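Local coordinates for uncharacterized protein (Bacteroides eggerthii DSM 20697, PDB 4ECO), which is of unknown function but, as a leucine-rich repeat protein, probably binds other proteins through its curved solenoid, at residues N363-I368 with N387-I392; S383-K388 with D408-E413. All coordinates share one frame; numbering follows the deposited sequence.

Contact 1. Residues N363-I368 with N387-I392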
loop_
_atom_site.group_PDB
_atom_site.type_symbol
_atom_site.label_atom_id
_atom_site.label_comp_id
_atom_site.label_asym_id
_atom_site.label_seq_id
_atom_site.Cartn_x
_atom_site.Cartn_y
_atom_site.Cartn_z
ATOM N N ASN A 363 -8.181 -10.289 -0.718
ATOM C CA ASN A 363 -8.893 -11.155 0.219
ATOM C C ASN A 363 -10.178 -11.646 -0.473
ATOM O O ASN A 363 -10.281 -11.605 -1.701
ATOM C CB ASN A 363 -9.176 -10.422 1.543
ATOM C CG ASN A 363 -7.975 -10.266 2.423
ATOM O OD1 ASN A 363 -7.553 -11.200 3.073
ATOM N ND2 ASN A 363 -7.461 -9.069 2.540
ATOM N N GLN A 364 -11.142 -12.113 0.307
ATOM C CA GLN A 364 -12.401 -12.621 -0.226
ATOM C C GLN A 364 -13.558 -12.074 0.633
ATOM O O GLN A 364 -14.542 -12.762 0.910
ATOM C CB GLN A 364 -12.358 -14.168 -0.278
ATOM C CG GLN A 364 -11.429 -14.738 -1.369
ATOM C CD GLN A 364 -11.907 -14.596 -2.824
ATOM O OE1 GLN A 364 -12.686 -15.400 -3.313
ATOM N NE2 GLN A 364 -11.443 -13.571 -3.547
ATOM N N ILE A 365 -13.400 -10.811 1.061
ATOM C CA ILE A 365 -14.360 -10.053 1.865
ATOM C C ILE A 365 -15.605 -9.797 1.004
ATOM O O ILE A 365 -15.468 -9.359 -0.137
ATOM C CB ILE A 365 -13.711 -8.744 2.396
ATOM C CG1 ILE A 365 -12.461 -9.064 3.243
ATOM C CG2 ILE A 365 -14.716 -7.902 3.182
ATOM C CD1 ILE A 365 -11.497 -7.891 3.497
ATOM N N THR A 366 -16.804 -10.098 1.543
ATOM C CA THR A 366 -18.064 -9.904 0.821
ATOM C C THR A 366 -18.825 -8.684 1.311
ATOM O O THR A 366 -19.664 -8.151 0.563
ATOM C CB THR A 366 -18.970 -11.130 0.931
ATOM O OG1 THR A 366 -19.249 -11.415 2.310
ATOM C CG2 THR A 366 -18.413 -12.331 0.204
ATOM N N GLU A 367 -18.553 -8.244 2.559
ATOM C CA GLU A 367 -19.268 -7.105 3.123
ATOM C C GLU A 367 -18.432 -6.337 4.122
ATOM O O GLU A 367 -17.771 -6.943 4.962
ATOM C CB GLU A 367 -20.536 -7.625 3.818
ATOM C CG GLU A 367 -21.643 -6.609 4.064
ATOM C CD GLU A 367 -22.956 -7.216 4.532
ATOM O OE1 GLU A 367 -23.225 -8.396 4.208
ATOM O OE2 GLU A 367 -23.713 -6.507 5.234
ATOM N N ILE A 368 -18.498 -4.997 4.051
ATOM C CA ILE A 368 -17.895 -4.066 5.008
ATOM C C ILE A 368 -19.063 -3.504 5.832
ATOM O O ILE A 368 -20.006 -2.935 5.258
ATOM C CB ILE A 368 -17.034 -2.985 4.328
ATOM C CG1 ILE A 368 -15.826 -3.601 3.554
ATOM C CG2 ILE A 368 -16.628 -1.880 5.310
ATOM C CD1 ILE A 368 -14.706 -4.317 4.384
ATOM N N ASN A 387 -11.431 -8.311 -3.787
ATOM C CA ASN A 387 -12.292 -8.964 -2.810
ATOM C C ASN A 387 -13.548 -9.402 -3.536
ATOM O O ASN A 387 -13.559 -9.455 -4.772
ATOM C CB ASN A 387 -12.605 -8.063 -1.603
ATOM C CG ASN A 387 -11.467 -7.880 -0.638
ATOM O OD1 ASN A 387 -11.167 -8.755 0.161
ATOM N ND2 ASN A 387 -10.869 -6.697 -0.615
ATOM N N LYS A 388 -14.602 -9.705 -2.780
ATOM C CA LYS A 388 -15.869 -10.153 -3.325
ATOM C C LYS A 388 -17.000 -9.231 -2.854
ATOM O O LYS A 388 -18.079 -9.715 -2.572
ATOM C CB LYS A 388 -16.121 -11.616 -2.901
ATOM C CG LYS A 388 -15.124 -12.631 -3.472
ATOM C CD LYS A 388 -15.655 -14.078 -3.366
ATOM C CE LYS A 388 -16.564 -14.466 -4.506
ATOM N NZ LYS A 388 -17.019 -15.875 -4.404
ATOM N N LEU A 389 -16.753 -7.907 -2.767
ATOM C CA LEU A 389 -17.741 -6.931 -2.285
ATOM C C LEU A 389 -18.927 -6.812 -3.219
ATOM O O LEU A 389 -18.724 -6.591 -4.416
ATOM C CB LEU A 389 -17.132 -5.535 -2.107
ATOM C CG LEU A 389 -16.125 -5.296 -0.989
ATOM C CD1 LEU A 389 -15.616 -3.866 -1.058
ATOM C CD2 LEU A 389 -16.725 -5.574 0.394
ATOM N N LYS A 390 -20.165 -6.922 -2.684
ATOM C CA LYS A 390 -21.339 -6.819 -3.553
ATOM C C LYS A 390 -21.753 -5.365 -3.721
ATOM O O LYS A 390 -22.413 -5.023 -4.711
ATOM C CB LYS A 390 -22.557 -7.654 -3.046
ATOM C CG LYS A 390 -22.306 -9.094 -2.587
ATOM C CD LYS A 390 -21.568 -9.966 -3.594
ATOM C CE LYS A 390 -21.000 -11.180 -2.886
ATOM N NZ LYS A 390 -19.925 -11.827 -3.680
ATOM N N TYR A 391 -21.417 -4.518 -2.733
ATOM C CA TYR A 391 -21.842 -3.117 -2.737
ATOM C C TYR A 391 -20.753 -2.174 -2.258
ATOM O O TYR A 391 -19.819 -2.617 -1.575
ATOM C CB TYR A 391 -23.074 -2.949 -1.799
ATOM C CG TYR A 391 -24.195 -3.956 -1.964
ATOM C CD1 TYR A 391 -25.057 -3.903 -3.061
ATOM C CD2 TYR A 391 -24.445 -4.909 -0.988
ATOM C CE1 TYR A 391 -26.129 -4.797 -3.188
ATOM C CE2 TYR A 391 -25.503 -5.817 -1.107
ATOM C CZ TYR A 391 -26.347 -5.756 -2.206
ATOM O OH TYR A 391 -27.388 -6.655 -2.301
ATOM N N ILE A 392 -20.898 -0.858 -2.557
ATOM C CA ILE A 392 -19.981 0.169 -2.051
ATOM C C ILE A 392 -20.415 0.451 -0.601
ATOM O O ILE A 392 -21.598 0.754 -0.375
ATOM C CB ILE A 392 -19.950 1.437 -2.943
ATOM C CG1 ILE A 392 -19.470 1.103 -4.380
ATOM C CG2 ILE A 392 -19.090 2.540 -2.289
ATOM C CD1 ILE A 392 -19.854 2.169 -5.471
#
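Asn363 and Asn387 lie side by side and point the same way, with their amide planes only 9° apart, so the two flat groups are nearly coplanar neighbours rather than a face-to-face pair. The Asn387 oxygen does the touching. OD1 accepts the backbone N-H of Ile365 (N to OD1 3.2 Å, 160° at the hydrogen), the donor tilted somewhat from the carbonyl plane. Around the same oxygen gather aliphatic atoms of the other segment, among them Ile365 CG1 at 3.4 Å. CG of Asn387 stands anti to its own carbonyl carbon (chi1 -74°), beside the backbone N. Its ND2 is bonded to Leu360 O, and Phe384 O also takes this amide. An alanine here would probably leave Ile365 N without its acceptor and Leu360 O without this amide donor.

The backbones are tied by Lys388 N to Ile365 O at 2.8 Å. On the outer side, Gln364 holds Asn363 O through NE2 (2.9 Å) and brings OE1 within 3.3 Å of Lys388 CD. Lys390 NZ folds back to Lys388 O and also forms a salt bridge with Glu413. On the buried side Leu389 CD2 rests against Ile368 CG1 (3.8 Å). An asparagine recurring in successive coils, its amide bonded to the neighbouring coil's backbone while aliphatic residues face inward, is the hallmark of the leucine-rich repeat solenoid.

Contact 2. Residues S383-K388 with D408-E413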
loop_
_atom_site.group_PDB
_atom_site.type_symbol
_atom_site.label_atom_id
_atom_site.label_comp_id
_atom_site.label_asym_id
_atom_site.label_seq_id
_atom_site.Cartn_x
_atom_site.Cartn_y
_atom_site.Cartn_z
ATOM N N SER A 383 -7.857 1.158 0.291
ATOM C CA SER A 383 -8.048 0.076 -0.661
ATOM C C SER A 383 -8.847 -1.106 -0.110
ATOM O O SER A 383 -8.532 -1.677 0.945
ATOM C CB SER A 383 -6.725 -0.443 -1.179
ATOM O OG SER A 383 -6.998 -1.371 -2.219
ATOM N N PHE A 384 -9.860 -1.491 -0.906
ATOM C CA PHE A 384 -10.743 -2.626 -0.715
ATOM C C PHE A 384 -10.673 -3.489 -1.963
ATOM O O PHE A 384 -11.534 -4.345 -2.192
ATOM C CB PHE A 384 -12.169 -2.154 -0.441
ATOM C CG PHE A 384 -12.309 -1.224 0.736
ATOM C CD1 PHE A 384 -12.163 0.157 0.578
ATOM C CD2 PHE A 384 -12.634 -1.719 2.001
ATOM C CE1 PHE A 384 -12.320 1.024 1.665
ATOM C CE2 PHE A 384 -12.801 -0.849 3.088
ATOM C CZ PHE A 384 -12.661 0.519 2.905
ATOM N N ALA A 385 -9.642 -3.247 -2.792
ATOM C CA ALA A 385 -9.447 -3.937 -4.062
ATOM C C ALA A 385 -9.236 -5.455 -3.894
ATOM O O ALA A 385 -8.727 -5.901 -2.867
ATOM C CB ALA A 385 -8.273 -3.338 -4.799
ATOM N N HIS A 386 -9.638 -6.239 -4.919
ATOM C CA HIS A 386 -9.461 -7.685 -5.005
ATOM C C HIS A 386 -10.107 -8.379 -3.826
ATOM O O HIS A 386 -9.433 -8.940 -2.967
ATOM C CB HIS A 386 -7.991 -8.069 -5.131
ATOM C CG HIS A 386 -7.366 -7.602 -6.402
ATOM N ND1 HIS A 386 -7.334 -8.406 -7.527
ATOM C CD2 HIS A 386 -6.780 -6.418 -6.692
ATOM C CE1 HIS A 386 -6.708 -7.699 -8.454
ATOM N NE2 HIS A 386 -6.363 -6.489 -8.003
ATOM N N ASN A 387 -11.431 -8.311 -3.787
ATOM C CA ASN A 387 -12.292 -8.964 -2.810
ATOM C C ASN A 387 -13.548 -9.402 -3.536
ATOM O O ASN A 387 -13.559 -9.455 -4.772
ATOM C CB ASN A 387 -12.605 -8.063 -1.603
ATOM C CG ASN A 387 -11.467 -7.880 -0.638
ATOM O OD1 ASN A 387 -11.167 -8.755 0.161
ATOM N ND2 ASN A 387 -10.869 -6.697 -0.615
ATOM N N LYS A 388 -14.602 -9.705 -2.780
ATOM C CA LYS A 388 -15.869 -10.153 -3.325
ATOM C C LYS A 388 -17.000 -9.231 -2.854
ATOM O O LYS A 388 -18.079 -9.715 -2.572
ATOM C CB LYS A 388 -16.121 -11.616 -2.901
ATOM C CG LYS A 388 -15.124 -12.631 -3.472
ATOM C CD LYS A 388 -15.655 -14.078 -3.366
ATOM C CE LYS A 388 -16.564 -14.466 -4.506
ATOM N NZ LYS A 388 -17.019 -15.875 -4.404
ATOM N N ASP A 408 -9.888 2.707 -3.663
ATOM C CA ASP A 408 -9.830 1.613 -4.622
ATOM C C ASP A 408 -10.826 0.542 -4.265
ATOM O O ASP A 408 -10.705 -0.103 -3.210
ATOM C CB ASP A 408 -8.410 1.036 -4.690
ATOM C CG ASP A 408 -8.082 0.230 -5.943
ATOM O OD1 ASP A 408 -9.025 -0.267 -6.606
ATOM O OD2 ASP A 408 -6.884 0.061 -6.238
ATOM N N PHE A 409 -11.839 0.374 -5.141
ATOM C CA PHE A 409 -12.854 -0.684 -5.027
ATOM C C PHE A 409 -12.760 -1.651 -6.225
ATOM O O PHE A 409 -13.663 -2.475 -6.422
ATOM C CB PHE A 409 -14.271 -0.112 -4.919
ATOM C CG PHE A 409 -14.581 0.652 -3.667
ATOM C CD1 PHE A 409 -14.837 -0.011 -2.475
ATOM C CD2 PHE A 409 -14.712 2.034 -3.696
ATOM C CE1 PHE A 409 -15.148 0.700 -1.314
ATOM C CE2 PHE A 409 -15.023 2.746 -2.536
ATOM C CZ PHE A 409 -15.230 2.075 -1.348
ATOM N N SER A 410 -11.652 -1.567 -7.015
ATOM C CA SER A 410 -11.463 -2.406 -8.209
ATOM C C SER A 410 -11.369 -3.915 -7.858
ATOM O O SER A 410 -10.987 -4.289 -6.744
ATOM C CB SER A 410 -10.247 -1.969 -9.029
ATOM O OG SER A 410 -8.990 -2.318 -8.480
ATOM N N TYR A 411 -11.768 -4.765 -8.820
ATOM C CA TYR A 411 -11.756 -6.208 -8.708
ATOM C C TYR A 411 -12.596 -6.663 -7.551
ATOM O O TYR A 411 -12.097 -7.226 -6.583
ATOM C CB TYR A 411 -10.347 -6.733 -8.576
ATOM C CG TYR A 411 -9.605 -6.812 -9.879
ATOM C CD1 TYR A 411 -9.730 -7.929 -10.705
ATOM C CD2 TYR A 411 -8.713 -5.805 -10.261
ATOM C CE1 TYR A 411 -9.007 -8.030 -11.893
ATOM C CE2 TYR A 411 -7.955 -5.914 -11.428
ATOM C CZ TYR A 411 -8.113 -7.026 -12.244
ATOM O OH TYR A 411 -7.371 -7.168 -13.384
ATOM N N ASN A 412 -13.885 -6.383 -7.650
ATOM C CA ASN A 412 -14.902 -6.784 -6.689
ATOM C C ASN A 412 -16.090 -7.306 -7.484
ATOM O O ASN A 412 -15.936 -7.647 -8.664
ATOM C CB ASN A 412 -15.265 -5.636 -5.726
ATOM C CG ASN A 412 -14.387 -5.572 -4.493
ATOM O OD1 ASN A 412 -14.370 -6.490 -3.672
ATOM N ND2 ASN A 412 -13.642 -4.486 -4.332
ATOM N N GLU A 413 -17.253 -7.423 -6.833
ATOM C CA GLU A 413 -18.474 -7.927 -7.448
ATOM C C GLU A 413 -19.597 -6.907 -7.263
ATOM O O GLU A 413 -20.759 -7.283 -7.074
ATOM C CB GLU A 413 -18.825 -9.292 -6.852
ATOM C CG GLU A 413 -18.053 -10.393 -7.535
ATOM C CD GLU A 413 -17.682 -11.580 -6.676
ATOM O OE1 GLU A 413 -18.590 -12.214 -6.092
ATOM O OE2 GLU A 413 -16.473 -11.906 -6.636
#
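Phe384 O receives two amide N-H donors, one from each face of its carbonyl plane: Asn412 ND2 at 3.0 Å from Phe384 O, and Asn387 ND2 at 2.9 Å from that same oxygen. Both amides keep the bond close to their own plane, while each donor stands above the plane of the carbonyl. Asn412 ND2 spends its other hydrogen on Phe409 O, and its OD1 accepts from Leu389 N, so every polar atom of this buried amide has a partner.

Backbone donors are matched as well. Phe384 N meets Asp408 O (2.8 Å) nearly along the C=O axis, His386 N gives to Ser410 O, and Asn387 N gives to Tyr411 O. Asp408, with CG anti to its backbone N (chi1 -160°), closes an Asx turn: OD1 accepts from Ser410 N and, on its syn lone pair, from Ser410 OG (2.8 Å). Ser383 OG forms the corresponding ST turn with Ala385 N.

At the surface His386 and Tyr411 make an offset stack, centroids 4.2 Å apart, with Tyr411 CB over the centre of the imidazole; Tyr362 also stacks on His386. Inside, the Phe384 and Phe409 rings run nearly parallel but slid apart, Phe384 CD1 touching Phe409 CE1 at 3.6 Å. Glu413 lies alongside Lys388, beyond salt-bridge distance, its charge already paired to Lys390. Buried polar groups are thus paid for by side-chain amides and turn-closing oxygens, and the two bonds on Asp408 OD1 would probably favour its ionised form.

In the fold
The two contacts show how a solenoid is built by repetition. Their centres lie 7 Å apart, and they share Asn387 and Lys388, where the first segment of contact 2 overlaps the second of contact 1. Along the chain come 363-368, then 383-392, then 408-413, following the parallel neighbouring strands 354-359, 381-383 and 404-408. The middle coil therefore meets the preceding one in contact 1 and the next in contact 2. A probable hydrogen bond from Asn363 N to His386 O joins them, as does packing of Leu389 CD1 on Phe384 CB. Such serial pairing lets the protein extend as a long curved body, probably suited to protein binding.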